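Phosphogluconate dehydrogenase NAD-binding putative C-terminal domain-containing protein (Sinorhizobium meliloti, PDB 4EZB) is of unknown function but is probably an NAD(P)-dependent oxidoreductase related to the 6-phosphogluconate dehydrogenase family. Local coordinates at residues 51-56 and 74-79; 83-88 and 105-110. All coordinates share one frame; numbering follows the deposited sequence.

Interaction 1 (51-56 and 74-79); sequences LAAYDL and LGVEPL
Val76 and Leu79 reach from the 74-79 segment onto two different faces of strand 51-54, each filling the relief left by small alanines. On one face Val76 spreads its two methyls. CG1, anti to the backbone N (chi1 176°), lies over the backbone between Ala52 and Ala53, 3.6 Å from Ala52 C. The same methyl meets Ala53 CB at 3.8 Å. Val76 CG2 meets Leu51 CD1 at 3.9 Å, the two side chains set at a slant. On the other face Leu79 CD1 settles against Ala52 CB at 3.8 Å, while the backbone O of Leu79 lies at the edge of the Tyr54 ring, near its plane. The backbones are joined in parallel: Ala53 N donates to Glu77 O at 2.8 Å, and Ala53 O accepts from Leu79 N at 2.9 Å, whereas the bond from Glu77 N to Leu51 O is weak. Before the strand, Gly75 closes helix 64-73 in a Schellman motif with positive phi. The two strands belong to the beta-alpha-beta unit 50-54, 64-73, 77-79 at one edge of the sheet within this chain: strand 26-30 flanks 50-54 across from 77-79, helix 34-44 packs on Leu51 and Val76 through Ala40, and helix 64-73 meets Pro78.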
loop_
_atom_site.group_PDB
_atom_site.type_symbol
_atom_site.label_atom_id
_atom_site.label_comp_id
_atom_site.label_asym_id
_atom_site.label_seq_id
_atom_site.Cartn_x
_atom_site.Cartn_y
_atom_site.Cartn_z
ATOM N N LEU A 51 -26.996 30.769 -18.724
ATOM C CA LEU A 51 -25.959 29.880 -19.222
ATOM C C LEU A 51 -25.544 30.274 -20.632
ATOM O O LEU A 51 -26.341 30.833 -21.380
ATOM C CB LEU A 51 -26.439 28.421 -19.180
ATOM C CG LEU A 51 -26.822 27.817 -17.811
ATOM C CD1 LEU A 51 -27.309 26.379 -17.914
ATOM C CD2 LEU A 51 -25.654 27.880 -16.829
ATOM N N ALA A 52 -24.286 30.001 -20.975
ATOM C CA ALA A 52 -23.754 30.133 -22.344
ATOM C C ALA A 52 -22.667 29.089 -22.525
ATOM O O ALA A 52 -22.185 28.515 -21.543
ATOM C CB ALA A 52 -23.201 31.529 -22.605
ATOM N N ALA A 53 -22.299 28.814 -23.771
ATOM C CA ALA A 53 -21.202 27.894 -24.028
ATOM C C ALA A 53 -20.449 28.255 -25.307
ATOM O O ALA A 53 -21.069 28.502 -26.354
ATOM C CB ALA A 53 -21.704 26.468 -24.093
ATOM N N TYR A 54 -19.118 28.316 -25.218
ATOM C CA TYR A 54 -18.303 28.359 -26.424
ATOM C C TYR A 54 -17.769 26.957 -26.737
ATOM O O TYR A 54 -17.263 26.244 -25.851
ATOM C CB TYR A 54 -17.176 29.400 -26.390
ATOM C CG TYR A 54 -16.255 29.256 -27.591
ATOM C CD1 TYR A 54 -16.635 29.720 -28.860
ATOM C CD2 TYR A 54 -15.029 28.596 -27.477
ATOM C CE1 TYR A 54 -15.802 29.554 -29.963
ATOM C CE2 TYR A 54 -14.197 28.425 -28.573
ATOM C CZ TYR A 54 -14.583 28.906 -29.802
ATOM O OH TYR A 54 -13.737 28.726 -30.863
ATOM N N ASP A 55 -17.926 26.564 -27.998
ATOM C CA ASP A 55 -17.402 25.303 -28.503
ATOM C C ASP A 55 -16.981 25.559 -29.955
ATOM O O ASP A 55 -17.634 26.320 -30.670
ATOM C CB ASP A 55 -18.473 24.212 -28.410
ATOM C CG ASP A 55 -17.909 22.809 -28.513
ATOM O OD1 ASP A 55 -18.075 22.051 -27.538
ATOM O OD2 ASP A 55 -17.335 22.435 -29.562
ATOM N N LEU A 56 -15.866 24.955 -30.366
ATOM C CA LEU A 56 -15.375 25.086 -31.743
ATOM C C LEU A 56 -16.370 24.488 -32.729
ATOM O O LEU A 56 -16.475 24.952 -33.866
ATOM C CB LEU A 56 -14.016 24.391 -31.905
ATOM C CG LEU A 56 -12.772 24.955 -31.203
ATOM C CD1 LEU A 56 -11.717 23.862 -31.026
ATOM C CD2 LEU A 56 -12.191 26.168 -31.931
ATOM N N LEU A 74 -31.081 22.124 -23.701
ATOM C CA LEU A 74 -30.625 22.278 -22.306
ATOM C C LEU A 74 -30.728 23.733 -21.837
ATOM O O LEU A 74 -30.415 24.047 -20.697
ATOM C CB LEU A 74 -29.201 21.715 -22.105
ATOM C CG LEU A 74 -28.955 20.242 -22.502
ATOM C CD1 LEU A 74 -27.481 19.862 -22.552
ATOM C CD2 LEU A 74 -29.715 19.241 -21.646
ATOM N N GLY A 75 -31.190 24.612 -22.721
ATOM C CA GLY A 75 -31.413 26.016 -22.389
ATOM C C GLY A 75 -30.137 26.802 -22.178
ATOM O O GLY A 75 -30.071 27.648 -21.275
ATOM N N VAL A 76 -29.137 26.515 -23.021
ATOM C CA VAL A 76 -27.821 27.170 -23.021
ATOM C C VAL A 76 -27.634 27.975 -24.318
ATOM O O VAL A 76 -27.956 27.486 -25.393
ATOM C CB VAL A 76 -26.695 26.109 -22.925
ATOM C CG1 VAL A 76 -25.318 26.751 -23.028
ATOM C CG2 VAL A 76 -26.809 25.306 -21.636
ATOM N N GLU A 77 -27.110 29.195 -24.226
ATOM C CA GLU A 77 -26.839 29.973 -25.426
ATOM C C GLU A 77 -25.494 29.611 -26.066
ATOM O O GLU A 77 -24.453 29.589 -25.391
ATOM C CB GLU A 77 -26.881 31.474 -25.153
ATOM C CG GLU A 77 -27.056 32.275 -26.440
ATOM C CD GLU A 77 -26.413 33.656 -26.418
ATOM O OE1 GLU A 77 -26.440 34.324 -25.361
ATOM O OE2 GLU A 77 -25.894 34.087 -27.475
ATOM N N PRO A 78 -25.507 29.319 -27.376
ATOM C CA PRO A 78 -24.247 29.149 -28.103
ATOM C C PRO A 78 -23.543 30.486 -28.320
ATOM O O PRO A 78 -24.186 31.489 -28.570
ATOM C CB PRO A 78 -24.692 28.543 -29.442
ATOM C CG PRO A 78 -26.039 27.947 -29.168
ATOM C CD PRO A 78 -26.665 28.893 -28.185
ATOM N N LEU A 79 -22.230 30.498 -28.171
ATOM C CA LEU A 79 -21.442 31.674 -28.460
ATOM C C LEU A 79 -20.678 31.339 -29.726
ATOM O O LEU A 79 -20.165 30.231 -29.850
ATOM C CB LEU A 79 -20.473 31.966 -27.301
ATOM C CG LEU A 79 -21.079 32.299 -25.925
ATOM C CD1 LEU A 79 -20.095 32.051 -24.795
ATOM C CD2 LEU A 79 -21.594 33.735 -25.896
#

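Interaction 2 (83-88 and 105-110); sequences AGIACA and ASAAPH
Ala83 lays its methyl over one face of the His110 imidazole, a CH-pi contact with CB 3.7 Å from the ring centroid and 21° off the ring normal. The methyl sits off-centre, nearest CD2 at 3.5 Å, with NE2 nearly as near. Next to it Ile85 sends its longer branch across to the other segment: CG1 passes His110 CB, the two side chains meeting at about a right angle, and CD1 ends on Ala107 CB at 3.5 Å. That reach comes from an unusual first torsion, with CG1 between the backbone N and the carbonyl carbon (chi1 65°) and the chain extended beyond it. Further along, Ala86 CA makes a CA-H...O contact with His110 O, 3.3 Å away.

One shell further out, a weak bond from His110 ND1 to Ser106 O (3.1 Å) ties the ring back to the end of helix 100-107, and His110 N bonds to Ala107 O at 2.7 Å. Just before 83-88, Asp81 OD2 accepts from Ala83 N, which probably helps to place the short 3-10 turn. Val82 also touches His110, and Ala28 and Leu111 border Ile85. An alanine in place of His110 would probably leave the Ala83 methyl without its aromatic partner and Ser106 O without the weak bond from ND1.

The contact joins the loop before strand 90-93 to the C-terminal end of helix 100-107. With its side chains meeting through methyls and a ring face, it depends mainly on close apolar fit and weakly polar CH contacts.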
loop_
_atom_site.group_PDB
_atom_site.type_symbol
_atom_site.label_atom_id
_atom_site.label_comp_id
_atom_site.label_asym_id
_atom_site.label_seq_id
_atom_site.Cartn_x
_atom_site.Cartn_y
_atom_site.Cartn_z
ATOM N N ALA A 83 -14.712 35.419 -27.401
ATOM C CA ALA A 83 -14.939 36.764 -26.865
ATOM C C ALA A 83 -16.331 36.967 -26.292
ATOM O O ALA A 83 -16.580 37.949 -25.589
ATOM C CB ALA A 83 -14.628 37.820 -27.904
ATOM N N GLY A 84 -17.231 36.029 -26.568
ATOM C CA GLY A 84 -18.561 36.046 -25.959
ATOM C C GLY A 84 -18.580 35.690 -24.476
ATOM O O GLY A 84 -19.642 35.623 -23.864
ATOM N N ILE A 85 -17.415 35.449 -23.886
ATOM C CA ILE A 85 -17.354 35.123 -22.463
ATOM C C ILE A 85 -17.208 36.389 -21.632
ATOM O O ILE A 85 -17.250 36.332 -20.406
ATOM C CB ILE A 85 -16.200 34.147 -22.103
ATOM C CG1 ILE A 85 -14.832 34.797 -22.369
ATOM C CG2 ILE A 85 -16.415 32.772 -22.751
ATOM C CD1 ILE A 85 -13.642 33.875 -22.202
ATOM N N ALA A 86 -17.025 37.524 -22.296
ATOM C CA ALA A 86 -16.895 38.795 -21.606
ATOM C C ALA A 86 -18.100 39.070 -20.707
ATOM O O ALA A 86 -18.007 39.851 -19.761
ATOM C CB ALA A 86 -16.687 39.925 -22.606
ATOM N N CYS A 87 -19.216 38.401 -20.989
ATOM C CA CYS A 87 -20.470 38.603 -20.254
ATOM C C CYS A 87 -20.552 37.784 -18.971
ATOM O O CYS A 87 -21.382 38.073 -18.105
ATOM C CB CYS A 87 -21.669 38.230 -21.135
ATOM S SG CYS A 87 -21.759 39.064 -22.740
ATOM N N ALA A 88 -19.709 36.757 -18.864
ATOM C CA ALA A 88 -19.789 35.781 -17.777
ATOM C C ALA A 88 -19.167 36.288 -16.482
ATOM O O ALA A 88 -18.194 37.042 -16.509
ATOM C CB ALA A 88 -19.144 34.474 -18.199
ATOM N N ALA A 105 -5.312 30.612 -22.571
ATOM C CA ALA A 105 -4.695 31.740 -23.255
ATOM C C ALA A 105 -5.686 32.507 -24.135
ATOM O O ALA A 105 -5.578 33.734 -24.236
ATOM C CB ALA A 105 -3.488 31.282 -24.051
ATOM N N SER A 106 -6.654 31.800 -24.738
ATOM C CA SER A 106 -7.729 32.426 -25.550
ATOM C C SER A 106 -8.658 33.272 -24.721
ATOM O O SER A 106 -9.094 34.362 -25.140
ATOM C CB SER A 106 -8.614 31.363 -26.203
ATOM O OG SER A 106 -7.890 30.552 -27.096
ATOM N N ALA A 107 -9.013 32.735 -23.559
ATOM C CA ALA A 107 -9.976 33.374 -22.706
ATOM C C ALA A 107 -9.400 34.614 -22.043
ATOM O O ALA A 107 -10.092 35.602 -21.855
ATOM C CB ALA A 107 -10.471 32.372 -21.671
ATOM N N ALA A 108 -8.116 34.571 -21.714
ATOM C CA ALA A 108 -7.502 35.587 -20.848
ATOM C C ALA A 108 -7.844 37.036 -21.232
ATOM O O ALA A 108 -8.263 37.815 -20.366
ATOM C CB ALA A 108 -5.988 35.369 -20.728
ATOM N N PRO A 109 -7.710 37.403 -22.529
ATOM C CA PRO A 109 -7.991 38.811 -22.858
ATOM C C PRO A 109 -9.452 39.179 -22.731
ATOM O O PRO A 109 -9.760 40.356 -22.639
ATOM C CB PRO A 109 -7.572 38.934 -24.333
ATOM C CG PRO A 109 -6.792 37.684 -24.637
ATOM C CD PRO A 109 -7.383 36.636 -23.746
ATOM N N HIS A 110 -10.347 38.203 -22.695
ATOM C CA HIS A 110 -11.771 38.523 -22.788
ATOM C C HIS A 110 -12.506 38.585 -21.472
ATOM O O HIS A 110 -13.624 39.093 -21.403
ATOM C CB HIS A 110 -12.479 37.583 -23.763
ATOM C CG HIS A 110 -11.891 37.628 -25.128
ATOM N ND1 HIS A 110 -11.234 36.556 -25.690
ATOM C CD2 HIS A 110 -11.790 38.643 -26.015
ATOM C CE1 HIS A 110 -10.790 36.895 -26.885
ATOM N NE2 HIS A 110 -11.114 38.156 -27.104
#

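Interactions 1 and 2 follow one another along the chain, their centres 14 Å apart, and they meet at Leu79. While its CD1 serves interaction 1, Leu79 CD2 packs 3.4 Å from Gly84 O, and CD1 also comes within 4.3 Å of Ile85 CG2. Ile85 thus bridges outward, CG2 toward the 77-79 strand and CD1 toward helix 100-107. Strand 26-30 is common ground, bonding to 50-54 in interaction 1 and touching Ile85 and Ala107 in interaction 2. After it comes a pattern of Gly31, Gly33 and Ala36 consistent with a Rossmann-type dinucleotide site; the Ala53 side chain lies near it without touching, and Asp55, just beyond, bonds to Phe32 N.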